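Local coordinates for replication protein B (Plasmid RSF1010, PDB 3H25) that serves as the plasmid's replication primase, its N-terminal catalytic domain binding hairpin initiator DNA to start leading-strand synthesis, at residues R67-G72 and T164-K169; G39-T44 and D74-P79; L93-L98 and K117-W122; K102-E107 and A142-A147. All blocks are in the same frame, centred on the assembly; numbering follows the deposited sequence.

In the fold
The four contacts run from the DNA to the far side of the catalytic domain. Contact 1 carries nucleotides of the initiator strand. Contact 2, its centre about 10 Å away, shares with it the bond from Arg166 N to Asp74 OD1, which ties the DNA-touching loop to an antiparallel sheet. The indole of Trp122 in contact 3 then packs on Ile77, Arg78 and Pro79 of contact 2, joining a second antiparallel sheet to the first. Contact 4 lies about 10 Å from contact 3, centre to centre; both draw on helix 95-103, and Leu93 meets Tyr145. Contacts 1 and 4 are about 30 Å apart between centres, and contact 4 comes no nearer the DNA than about 12 Å.

Contact 1. Residues R67-G72 and T164-K169; sequences RMNAQG and TNRKDK. With nucleotides of chain B.
Arg166 reaches over to the last turn of helix 62-70 and grips the carbonyl of Asn69. Its NE gives Asn69 O a bond of 2.8 Å, nearly along the C=O axis, and Arg166 NH2 adds a weak one at 3.2 Å. Gly72 N, 3.0 Å from Asn69 O, is a further donor to this oxygen, so a carbonyl left over at the helix end is well satisfied; the arginine charge would also suit the negative end of the helix dipole. A bend at chi2 (-68°) folds the arginine chain back along Gly72, where CD lies 3.8 Å from Gly72 CA.

The dense part of the contact continues onto thymidine DT5 of chain B. Arg166 NH2 comes within 2.9 Å of DT5 O4, and Thr164 OG1 makes a weak hydrogen bond to the same atom. Asn69 lies between the Thr164 backbone and this base, while Ala70 CB packs 3.4 Å from N3 of the next nucleotide, DC6. Both segments thus meet the thymine edge, consistent with a part in holding the initiator DNA. Arg67 does not reach 164-169 but runs extended against the DNA, its CD and NE beside the DC7 base and NH1 3.2 Å from DC7 OP2. The loose side is at the exposed Gln71 and Lys167.

In the fold, segment 164-169 belongs to the loop between strands 158-159 and 181-184. It is tied to strand 73-79 through Asp74 and, by Asn165 to Thr114 O, to the loop after strand 110-113, beside the end of helix 62-70.

Contact 2. Residues G39-T44 and D74-P79; sequences GVRDAT and DVYIRP
Arg41 sets CG anti to its own backbone N (chi1 -170°) and Tyr76 turns CG to lie beside its N (chi1 -66°); both residues already point to the same face of the sheet, and these torsions set CB and CD of the arginine beside CE2 of the ring. There the aliphatic part of Arg41 runs past the rim of the phenol: CB lies at the ring edge, 3.8 Å from Tyr76 CE2, and CD follows it, while the guanidinium plane stands 85° from that of the ring.

Beneath these groups, strands 35-42 and 73-79 are joined as an antiparallel pair. Gly39 and Tyr76 form a hydrogen-bonded pair, with Tyr76 N 2.7 Å from Gly39 O and Gly39 N 3.0 Å from Tyr76 O. Arg41 and Asp74 form the next one, closed by Arg41 N to Asp74 O and Asp74 N to Arg41 O, each 2.9 Å. Between them Val40 and Val75 make the non-hydrogen-bonded pair, their side chains on the other face, and the CA of Val40 offers a CA-H...O contact to Asp74 O at 3.4 Å.

Polar side chains add little to this pairing. Arg41 NE stays 5.5 Å from Asp74 OD2. The two central strands are therefore held to each other by their main chains, and the Asp74 carboxylate forms its salt bridge with Arg159 instead.

Contact 3. Residues L93-L98 and K117-W122; sequences LSEFDL and KNYQAW
Tyr119 is overlapped by Leu98, whose CD1 sits above one face of the ring, displaced toward its rim and 4.2 Å from Tyr119 CG. The leucine comes from the first turn of helix 95-103, which starts where an antiparallel strand pair ends: Leu93 and Tyr119 are a hydrogen-bonded pair, and a capping box of Ser94 and Asp97 follows at once. Leu93 N reaches Tyr119 O at 2.8 Å, and Tyr119 N returns a bond of 3.1 Å to Leu93 O.

With CG beside its backbone N (chi1 -56°), the tyrosine lays its ring under the strand-to-helix turn. Leu93 O lies in the ring plane at its edge and 3.4 Å from Tyr119 CB. Farther out, Glu95 brings OE1 to the edge, 3.5 Å from Tyr119 OH, with the carboxylate plane steeply inclined to the ring. Deeper in the sheet, Leu93 CD1 packs 3.9 Å from Ala121 CB, and Leu98 CD2 also approaches that methyl. Together these side chains seat the helix on the sheet; Val111 of strand 110-113 extends the apolar patch under Leu98 and Tyr119.

The capping box closes the turn from strand to helix. Ser94 OG accepts from Asp97 N and, weakly, from Phe96 N. In return Ser94 N gives an almost straight bond of 3.3 Å to Asp97 OD2, meeting it from above the carboxylate plane, 41° out.

Contact 4. Residues K102-E107 and A142-A147; sequences KAEGRE and ASEYDA
Arg106 and Glu144 form a two-point salt bridge. Arg106 NE lies 2.9 Å from Glu144 OE1, and NH2 gives a hydrogen bond of 3.2 Å to Glu144 OE2, which it meets on the syn side but tilted well out of the carboxylate plane. The match is not flat, because the guanidinium and carboxylate planes stand 65° apart. A bend at chi2 (77°) curls the arginine so that NH1 also bonds to Glu104 O within its own segment, at 2.7 Å. Grasped from two directions, the guanidinium has little freedom to rotate.

Hydroxyl bonding is the second element. Tyr145 OH donates a weak hydrogen bond to Glu104 OE1 at 2.8 Å. The Glu104 and Tyr145 side chains lie alongside one another, running opposite ways, with the carboxylate inclined by 27° to the ring. Glu104 OE1 is also 4.2 Å from Glu144 OE1; two like charges so close would probably raise the proton affinity of one or both, an effect that the arginine should temper.

Packing completes the contact. The tyrosine hydroxyl sits among methylenes, 3.3 Å from Arg106 CD and 3.4 Å from Glu104 CB, and Arg106 CG lies at the edge of the phenol ring.

The meeting is one of chain turns, each following a helix: 95-103 on one side, 131-144 on the other. Tyr145 also touches Asp100 and Met101 of helix 95-103, so its ring lies between the two helix ends and beside strand 87-93.

Contact 1. Residues R67-G72 and T164-K169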
# COMPACT_ATOMS: atom_id res chain seq x y z
N ARG A 67 14.97 -15.43 -2.89
CA ARG A 67 15.61 -16.38 -1.98
C ARG A 67 15.01 -16.33 -0.58
O ARG A 67 14.64 -17.37 -0.02
CB ARG A 67 17.12 -16.15 -1.92
CG ARG A 67 17.85 -17.15 -1.04
CD ARG A 67 19.31 -16.77 -0.84
NE ARG A 67 19.96 -17.64 0.14
CZ ARG A 67 20.47 -18.84 -0.14
NH1 ARG A 67 20.43 -19.33 -1.37
NH2 ARG A 67 21.04 -19.55 0.83
N MET A 68 14.91 -15.13 -0.02
CA MET A 68 14.35 -14.92 1.32
C MET A 68 12.91 -15.42 1.39
O MET A 68 12.52 -16.05 2.37
CB MET A 68 14.43 -13.44 1.71
CG MET A 68 15.85 -12.89 1.84
SD MET A 68 16.64 -13.16 3.44
CE MET A 68 17.47 -14.73 3.19
N ASN A 69 12.13 -15.12 0.35
CA ASN A 69 10.75 -15.59 0.22
C ASN A 69 10.66 -17.12 0.24
O ASN A 69 9.83 -17.69 0.95
CB ASN A 69 10.11 -15.03 -1.05
CG ASN A 69 8.62 -15.31 -1.14
OD1 ASN A 69 7.91 -15.32 -0.14
ND2 ASN A 69 8.14 -15.52 -2.35
N ALA A 70 11.53 -17.76 -0.54
CA ALA A 70 11.62 -19.22 -0.60
C ALA A 70 12.12 -19.81 0.72
O ALA A 70 11.80 -20.95 1.05
CB ALA A 70 12.52 -19.65 -1.75
N GLN A 71 12.90 -19.02 1.46
CA GLN A 71 13.35 -19.40 2.80
C GLN A 71 12.35 -19.00 3.90
O GLN A 71 12.70 -18.95 5.08
CB GLN A 71 14.74 -18.83 3.10
CG GLN A 71 15.85 -19.87 3.18
CD GLN A 71 16.09 -20.60 1.87
OE1 GLN A 71 16.65 -20.03 0.93
NE2 GLN A 71 15.68 -21.86 1.81
N GLY A 72 11.12 -18.70 3.50
CA GLY A 72 10.04 -18.40 4.44
C GLY A 72 10.05 -16.99 5.00
O GLY A 72 10.09 -16.80 6.22
N THR A 164 5.34 -15.14 -2.66
CA THR A 164 4.44 -16.08 -2.02
C THR A 164 4.02 -15.59 -0.63
O THR A 164 4.83 -15.03 0.11
CB THR A 164 5.11 -17.47 -1.93
OG1 THR A 164 5.33 -17.97 -3.25
CG2 THR A 164 4.25 -18.46 -1.17
N ASN A 165 2.74 -15.78 -0.30
CA ASN A 165 2.24 -15.50 1.04
C ASN A 165 2.61 -16.64 1.98
O ASN A 165 2.19 -17.79 1.79
CB ASN A 165 0.72 -15.29 1.01
CG ASN A 165 0.18 -14.63 2.28
OD1 ASN A 165 0.73 -14.81 3.38
ND2 ASN A 165 -0.89 -13.87 2.14
N ARG A 166 3.42 -16.33 3.00
CA ARG A 166 4.01 -17.35 3.86
C ARG A 166 3.20 -17.68 5.12
O ARG A 166 3.34 -18.78 5.68
CB ARG A 166 5.45 -16.98 4.23
CG ARG A 166 6.46 -17.28 3.12
CD ARG A 166 6.62 -18.78 2.89
NE ARG A 166 7.52 -19.09 1.79
CZ ARG A 166 7.68 -20.30 1.25
NH1 ARG A 166 6.99 -21.33 1.72
NH2 ARG A 166 8.52 -20.47 0.25
N LYS A 167 2.36 -16.75 5.57
CA LYS A 167 1.51 -16.97 6.74
C LYS A 167 0.34 -17.91 6.41
O LYS A 167 0.07 -18.85 7.17
CB LYS A 167 1.00 -15.65 7.31
CG LYS A 167 2.06 -14.86 8.08
N ASP A 168 -0.33 -17.66 5.29
CA ASP A 168 -1.35 -18.56 4.76
C ASP A 168 -0.67 -19.85 4.26
O ASP A 168 0.43 -19.78 3.71
CB ASP A 168 -2.11 -17.88 3.62
N LYS A 169 -1.28 -21.03 4.45
CA LYS A 169 -2.62 -21.27 5.05
C LYS A 169 -3.77 -20.96 4.09
O LYS A 169 -4.14 -21.79 3.26
CB LYS A 169 -2.80 -20.55 6.40
P DT B 5 11.22 -23.30 -7.20
OP1 DT B 5 12.59 -23.85 -7.29
OP2 DT B 5 10.47 -23.47 -5.94
O5' DT B 5 11.26 -21.74 -7.54
C5' DT B 5 12.15 -21.20 -8.52
C4' DT B 5 12.20 -19.69 -8.41
O4' DT B 5 11.04 -19.22 -7.67
C3' DT B 5 13.43 -19.14 -7.69
O3' DT B 5 14.02 -18.09 -8.45
C2' DT B 5 12.91 -18.62 -6.36
C1' DT B 5 11.44 -18.33 -6.65
N1 DT B 5 10.57 -18.51 -5.44
C2 DT B 5 10.10 -17.38 -4.79
O2 DT B 5 10.34 -16.24 -5.13
N3 DT B 5 9.32 -17.65 -3.69
C4 DT B 5 8.97 -18.88 -3.18
O4 DT B 5 8.26 -18.98 -2.18
C5 DT B 5 9.49 -20.02 -3.90
C7 DT B 5 9.19 -21.42 -3.46
C6 DT B 5 10.26 -19.78 -4.98
P DC B 6 15.52 -18.20 -9.00
OP1 DC B 6 15.79 -16.98 -9.80
OP2 DC B 6 15.67 -19.53 -9.64
O5' DC B 6 16.41 -18.18 -7.68
C5' DC B 6 16.60 -16.97 -6.94
C4' DC B 6 17.26 -17.23 -5.59
O4' DC B 6 16.40 -18.06 -4.76
C3' DC B 6 18.61 -17.93 -5.61
O3' DC B 6 19.41 -17.33 -4.61
C2' DC B 6 18.27 -19.39 -5.27
C1' DC B 6 17.11 -19.20 -4.30
N1 DC B 6 16.11 -20.31 -4.19
C2 DC B 6 15.79 -20.86 -2.94
O2 DC B 6 16.36 -20.44 -1.92
N3 DC B 6 14.87 -21.85 -2.87
C4 DC B 6 14.27 -22.30 -3.97
N4 DC B 6 13.37 -23.27 -3.85
C5 DC B 6 14.57 -21.75 -5.26
C6 DC B 6 15.48 -20.77 -5.32
P DC B 7 20.95 -17.00 -4.84
OP1 DC B 7 21.22 -16.85 -6.29
OP2 DC B 7 21.72 -17.98 -4.03
O5' DC B 7 21.10 -15.59 -4.12
C5' DC B 7 20.63 -14.40 -4.74
C4' DC B 7 21.47 -13.23 -4.27
O4' DC B 7 21.26 -13.06 -2.85
C3' DC B 7 22.97 -13.40 -4.48
O3' DC B 7 23.46 -12.31 -5.25
C2' DC B 7 23.56 -13.46 -3.07
C1' DC B 7 22.49 -12.77 -2.22
N1 DC B 7 22.41 -13.23 -0.79
C2 DC B 7 22.54 -12.30 0.26
O2 DC B 7 22.72 -11.10 0.01
N3 DC B 7 22.45 -12.75 1.54
C4 DC B 7 22.25 -14.04 1.80
N4 DC B 7 22.18 -14.42 3.08
C5 DC B 7 22.12 -15.01 0.75
C6 DC B 7 22.21 -14.56 -0.51

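Contact 2. Residues G39-T44 and D74-P79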
# COMPACT_ATOMS: atom_id res chain seq x y z
N GLY A 39 10.21 -4.26 3.22
CA GLY A 39 10.16 -5.01 4.47
C GLY A 39 10.20 -6.50 4.22
O GLY A 39 9.43 -7.03 3.41
N VAL A 40 11.11 -7.19 4.91
CA VAL A 40 11.22 -8.65 4.81
C VAL A 40 10.97 -9.26 6.19
O VAL A 40 11.83 -9.22 7.08
CB VAL A 40 12.59 -9.10 4.23
CG1 VAL A 40 12.57 -10.58 3.90
CG2 VAL A 40 12.96 -8.31 2.99
N ARG A 41 9.77 -9.81 6.37
CA ARG A 41 9.32 -10.30 7.67
C ARG A 41 9.57 -11.80 7.81
O ARG A 41 9.12 -12.59 6.98
CB ARG A 41 7.83 -9.98 7.86
CG ARG A 41 7.27 -10.23 9.25
CD ARG A 41 5.82 -9.79 9.32
NE ARG A 41 5.07 -10.45 10.39
CZ ARG A 41 4.81 -9.91 11.58
NH1 ARG A 41 4.12 -10.59 12.48
NH2 ARG A 41 5.24 -8.68 11.87
N ASP A 42 10.31 -12.17 8.85
CA ASP A 42 10.59 -13.56 9.16
C ASP A 42 9.34 -14.24 9.72
O ASP A 42 8.77 -13.78 10.72
CB ASP A 42 11.75 -13.67 10.15
CG ASP A 42 12.13 -15.10 10.46
OD1 ASP A 42 12.05 -15.50 11.64
OD2 ASP A 42 12.51 -15.84 9.53
N ALA A 43 8.92 -15.33 9.07
CA ALA A 43 7.68 -16.03 9.41
C ALA A 43 7.70 -16.67 10.80
O ALA A 43 6.65 -16.88 11.41
CB ALA A 43 7.34 -17.06 8.34
N THR A 44 8.90 -16.99 11.30
CA THR A 44 9.06 -17.60 12.61
C THR A 44 8.97 -16.56 13.74
O THR A 44 8.15 -16.70 14.65
CB THR A 44 10.40 -18.37 12.73
OG1 THR A 44 10.59 -19.19 11.56
CG2 THR A 44 10.41 -19.26 13.97
N ASP A 74 8.01 -13.12 4.30
CA ASP A 74 7.01 -12.31 3.61
C ASP A 74 7.64 -11.00 3.16
O ASP A 74 8.44 -10.40 3.89
CB ASP A 74 5.80 -12.05 4.52
CG ASP A 74 5.00 -13.31 4.80
OD1 ASP A 74 4.39 -13.86 3.85
OD2 ASP A 74 4.96 -13.74 5.97
N VAL A 75 7.28 -10.56 1.96
CA VAL A 75 7.88 -9.38 1.34
C VAL A 75 6.86 -8.24 1.28
O VAL A 75 5.78 -8.39 0.71
CB VAL A 75 8.42 -9.71 -0.07
CG1 VAL A 75 9.18 -8.52 -0.65
CG2 VAL A 75 9.33 -10.93 -0.03
N TYR A 76 7.23 -7.11 1.88
CA TYR A 76 6.35 -5.95 1.99
C TYR A 76 6.94 -4.71 1.33
O TYR A 76 8.16 -4.63 1.11
CB TYR A 76 6.03 -5.65 3.46
CG TYR A 76 5.22 -6.72 4.16
CD1 TYR A 76 3.83 -6.68 4.14
CD2 TYR A 76 5.84 -7.76 4.85
CE1 TYR A 76 3.07 -7.66 4.78
CE2 TYR A 76 5.10 -8.74 5.50
CZ TYR A 76 3.72 -8.68 5.46
OH TYR A 76 2.97 -9.65 6.10
N ILE A 77 6.08 -3.75 1.03
CA ILE A 77 6.48 -2.52 0.33
C ILE A 77 5.71 -1.28 0.82
O ILE A 77 4.53 -1.36 1.15
CB ILE A 77 6.36 -2.68 -1.22
CG1 ILE A 77 7.06 -1.52 -1.94
CG2 ILE A 77 4.89 -2.82 -1.65
CD1 ILE A 77 7.33 -1.77 -3.41
N ARG A 78 6.43 -0.16 0.89
CA ARG A 78 5.86 1.15 1.18
C ARG A 78 6.83 2.21 0.65
O ARG A 78 8.02 1.93 0.49
CB ARG A 78 5.60 1.34 2.68
CG ARG A 78 6.85 1.46 3.54
CD ARG A 78 6.52 1.48 5.03
NE ARG A 78 7.72 1.36 5.85
CZ ARG A 78 7.73 1.19 7.17
NH1 ARG A 78 6.60 1.12 7.85
NH2 ARG A 78 8.89 1.09 7.82
N PRO A 79 6.33 3.43 0.36
CA PRO A 79 7.20 4.54 -0.03
C PRO A 79 8.26 4.85 1.03
O PRO A 79 8.02 4.65 2.23
CB PRO A 79 6.23 5.72 -0.16
CG PRO A 79 4.92 5.10 -0.43
CD PRO A 79 4.91 3.83 0.35

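Contact 3. Residues L93-L98 and K117-W122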
# COMPACT_ATOMS: atom_id res chain seq x y z
N LEU A 93 -9.76 -5.96 2.13
CA LEU A 93 -10.90 -5.62 1.29
C LEU A 93 -11.41 -6.82 0.49
O LEU A 93 -10.65 -7.74 0.18
CB LEU A 93 -10.54 -4.48 0.32
CG LEU A 93 -10.12 -3.12 0.88
CD1 LEU A 93 -9.34 -2.34 -0.16
CD2 LEU A 93 -11.33 -2.32 1.36
N SER A 94 -12.70 -6.81 0.18
CA SER A 94 -13.29 -7.77 -0.74
C SER A 94 -13.44 -7.10 -2.11
O SER A 94 -13.21 -5.90 -2.24
CB SER A 94 -14.65 -8.25 -0.23
OG SER A 94 -15.66 -7.28 -0.45
N GLU A 95 -13.82 -7.88 -3.12
CA GLU A 95 -14.03 -7.34 -4.46
C GLU A 95 -15.30 -6.50 -4.58
O GLU A 95 -15.44 -5.70 -5.51
CB GLU A 95 -13.98 -8.45 -5.53
CG GLU A 95 -14.63 -9.77 -5.13
CD GLU A 95 -14.11 -10.94 -5.96
OE1 GLU A 95 -13.60 -11.91 -5.36
OE2 GLU A 95 -14.20 -10.88 -7.21
N PHE A 96 -16.22 -6.67 -3.63
CA PHE A 96 -17.40 -5.81 -3.53
C PHE A 96 -17.01 -4.45 -2.95
O PHE A 96 -17.57 -3.42 -3.34
CB PHE A 96 -18.49 -6.47 -2.68
N ASP A 97 -16.05 -4.46 -2.03
CA ASP A 97 -15.51 -3.23 -1.44
C ASP A 97 -14.78 -2.40 -2.49
O ASP A 97 -14.88 -1.17 -2.49
CB ASP A 97 -14.58 -3.55 -0.27
CG ASP A 97 -15.32 -4.09 0.94
OD1 ASP A 97 -16.54 -3.87 1.07
OD2 ASP A 97 -14.67 -4.74 1.79
N LEU A 98 -14.06 -3.07 -3.38
CA LEU A 98 -13.36 -2.42 -4.49
C LEU A 98 -14.34 -1.77 -5.46
O LEU A 98 -14.09 -0.68 -5.98
CB LEU A 98 -12.48 -3.42 -5.24
CG LEU A 98 -11.39 -4.18 -4.47
CD1 LEU A 98 -10.84 -5.32 -5.31
CD2 LEU A 98 -10.27 -3.25 -4.01
N LYS A 117 -8.67 -14.51 -2.85
CA LYS A 117 -9.92 -13.79 -2.55
C LYS A 117 -9.83 -12.81 -1.38
O LYS A 117 -10.85 -12.42 -0.80
CB LYS A 117 -11.09 -14.78 -2.39
CG LYS A 117 -11.29 -15.69 -3.59
CD LYS A 117 -12.14 -16.90 -3.26
CE LYS A 117 -12.07 -17.92 -4.38
NZ LYS A 117 -13.10 -18.98 -4.22
N ASN A 118 -8.61 -12.42 -1.03
CA ASN A 118 -8.35 -11.39 -0.03
C ASN A 118 -7.50 -10.29 -0.66
O ASN A 118 -6.45 -10.56 -1.25
CB ASN A 118 -7.65 -11.97 1.21
CG ASN A 118 -8.56 -12.89 2.03
OD1 ASN A 118 -8.97 -12.54 3.13
ND2 ASN A 118 -8.87 -14.06 1.49
N TYR A 119 -7.97 -9.04 -0.53
CA TYR A 119 -7.38 -7.92 -1.26
C TYR A 119 -6.96 -6.74 -0.39
O TYR A 119 -7.41 -6.60 0.75
CB TYR A 119 -8.36 -7.42 -2.33
CG TYR A 119 -8.84 -8.48 -3.31
CD1 TYR A 119 -8.15 -8.71 -4.50
CD2 TYR A 119 -9.99 -9.22 -3.06
CE1 TYR A 119 -8.58 -9.66 -5.41
CE2 TYR A 119 -10.43 -10.18 -3.96
CZ TYR A 119 -9.72 -10.40 -5.13
OH TYR A 119 -10.16 -11.35 -6.03
N GLN A 120 -6.08 -5.91 -0.95
CA GLN A 120 -5.74 -4.61 -0.38
C GLN A 120 -5.48 -3.63 -1.52
O GLN A 120 -5.17 -4.04 -2.65
CB GLN A 120 -4.53 -4.70 0.56
CG GLN A 120 -3.20 -5.02 -0.12
CD GLN A 120 -2.04 -5.13 0.86
OE1 GLN A 120 -0.89 -5.23 0.45
NE2 GLN A 120 -2.34 -5.12 2.16
N ALA A 121 -5.61 -2.34 -1.24
CA ALA A 121 -5.49 -1.32 -2.28
C ALA A 121 -4.70 -0.09 -1.84
O ALA A 121 -4.77 0.32 -0.68
CB ALA A 121 -6.87 -0.91 -2.79
N TRP A 122 -3.96 0.48 -2.78
CA TRP A 122 -3.29 1.76 -2.60
C TRP A 122 -4.09 2.83 -3.33
O TRP A 122 -4.41 2.67 -4.51
CB TRP A 122 -1.87 1.71 -3.15
CG TRP A 122 -0.93 0.85 -2.35
CD1 TRP A 122 -0.70 -0.49 -2.50
CD2 TRP A 122 -0.08 1.28 -1.27
NE1 TRP A 122 0.24 -0.92 -1.59
CE2 TRP A 122 0.64 0.14 -0.82
CE3 TRP A 122 0.15 2.51 -0.64
CZ2 TRP A 122 1.56 0.20 0.23
CZ3 TRP A 122 1.07 2.57 0.41
CH2 TRP A 122 1.76 1.42 0.83

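Contact 4. Residues K102-E107 and A142-A147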
# COMPACT_ATOMS: atom_id res chain seq x y z
N LYS A 102 -14.56 2.24 -6.27
CA LYS A 102 -14.60 2.74 -7.65
C LYS A 102 -15.86 3.55 -7.95
O LYS A 102 -15.81 4.51 -8.71
CB LYS A 102 -14.48 1.59 -8.65
CG LYS A 102 -13.09 0.95 -8.70
CD LYS A 102 -13.11 -0.36 -9.49
CE LYS A 102 -11.78 -1.07 -9.39
NZ LYS A 102 -11.72 -2.30 -10.23
N ALA A 103 -16.98 3.16 -7.34
CA ALA A 103 -18.26 3.84 -7.55
C ALA A 103 -18.41 5.12 -6.73
O ALA A 103 -19.29 5.94 -6.99
CB ALA A 103 -19.42 2.89 -7.27
N GLU A 104 -17.54 5.28 -5.73
CA GLU A 104 -17.59 6.43 -4.83
C GLU A 104 -16.42 7.41 -5.02
O GLU A 104 -16.26 8.35 -4.24
CB GLU A 104 -17.69 5.97 -3.37
CG GLU A 104 -18.98 5.22 -3.05
CD GLU A 104 -18.96 4.56 -1.67
OE1 GLU A 104 -18.13 4.95 -0.82
OE2 GLU A 104 -19.79 3.66 -1.43
N GLY A 105 -15.63 7.19 -6.07
CA GLY A 105 -14.53 8.08 -6.42
C GLY A 105 -13.22 7.76 -5.72
O GLY A 105 -12.26 8.53 -5.78
N ARG A 106 -13.18 6.60 -5.07
CA ARG A 106 -11.99 6.14 -4.35
C ARG A 106 -11.29 5.04 -5.14
O ARG A 106 -10.88 4.02 -4.58
CB ARG A 106 -12.36 5.65 -2.95
CG ARG A 106 -12.59 6.75 -1.91
CD ARG A 106 -13.95 7.45 -2.05
NE ARG A 106 -14.28 8.23 -0.86
CZ ARG A 106 -15.10 9.27 -0.83
NH1 ARG A 106 -15.70 9.70 -1.93
NH2 ARG A 106 -15.32 9.90 0.32
N GLU A 107 -11.15 5.26 -6.45
CA GLU A 107 -10.48 4.31 -7.34
C GLU A 107 -9.03 4.09 -6.91
O GLU A 107 -8.28 5.05 -6.77
CB GLU A 107 -10.50 4.79 -8.80
CG GLU A 107 -11.88 5.15 -9.35
CD GLU A 107 -12.11 6.64 -9.44
OE1 GLU A 107 -11.85 7.36 -8.45
OE2 GLU A 107 -12.57 7.11 -10.51
N ALA A 142 -10.48 3.52 5.84
CA ALA A 142 -10.65 2.27 6.57
C ALA A 142 -12.05 2.15 7.16
O ALA A 142 -12.61 1.05 7.22
CB ALA A 142 -9.60 2.15 7.67
N SER A 143 -12.61 3.28 7.57
CA SER A 143 -13.96 3.34 8.12
C SER A 143 -15.02 3.24 7.02
O SER A 143 -16.03 2.57 7.20
CB SER A 143 -14.15 4.62 8.93
OG SER A 143 -15.40 4.62 9.61
N GLU A 144 -14.75 3.89 5.89
CA GLU A 144 -15.67 3.91 4.75
C GLU A 144 -15.95 2.53 4.15
O GLU A 144 -17.04 2.28 3.65
CB GLU A 144 -15.14 4.84 3.65
CG GLU A 144 -15.48 6.31 3.82
CD GLU A 144 -14.99 7.16 2.64
OE1 GLU A 144 -15.13 6.73 1.48
OE2 GLU A 144 -14.47 8.27 2.89
N TYR A 145 -14.96 1.65 4.21
CA TYR A 145 -15.04 0.35 3.55
C TYR A 145 -14.71 -0.83 4.47
O TYR A 145 -14.29 -1.89 4.02
CB TYR A 145 -14.16 0.33 2.29
CG TYR A 145 -14.47 1.46 1.33
CD1 TYR A 145 -15.58 1.39 0.48
CD2 TYR A 145 -13.68 2.61 1.28
CE1 TYR A 145 -15.88 2.43 -0.39
CE2 TYR A 145 -13.97 3.65 0.41
CZ TYR A 145 -15.07 3.55 -0.42
OH TYR A 145 -15.38 4.57 -1.29
N ASP A 146 -14.93 -0.62 5.77
CA ASP A 146 -14.73 -1.63 6.82
C ASP A 146 -13.37 -2.34 6.73
O ASP A 146 -13.26 -3.55 6.93
CB ASP A 146 -15.89 -2.63 6.84
CG ASP A 146 -17.21 -1.98 7.23
OD1 ASP A 146 -17.36 -1.57 8.40
OD2 ASP A 146 -18.11 -1.89 6.36
N ALA A 147 -12.33 -1.56 6.43
CA ALA A 147 -10.97 -2.08 6.33
C ALA A 147 -10.34 -2.22 7.71
O ALA A 147 -10.87 -1.69 8.70
CB ALA A 147 -10.13 -1.17 5.45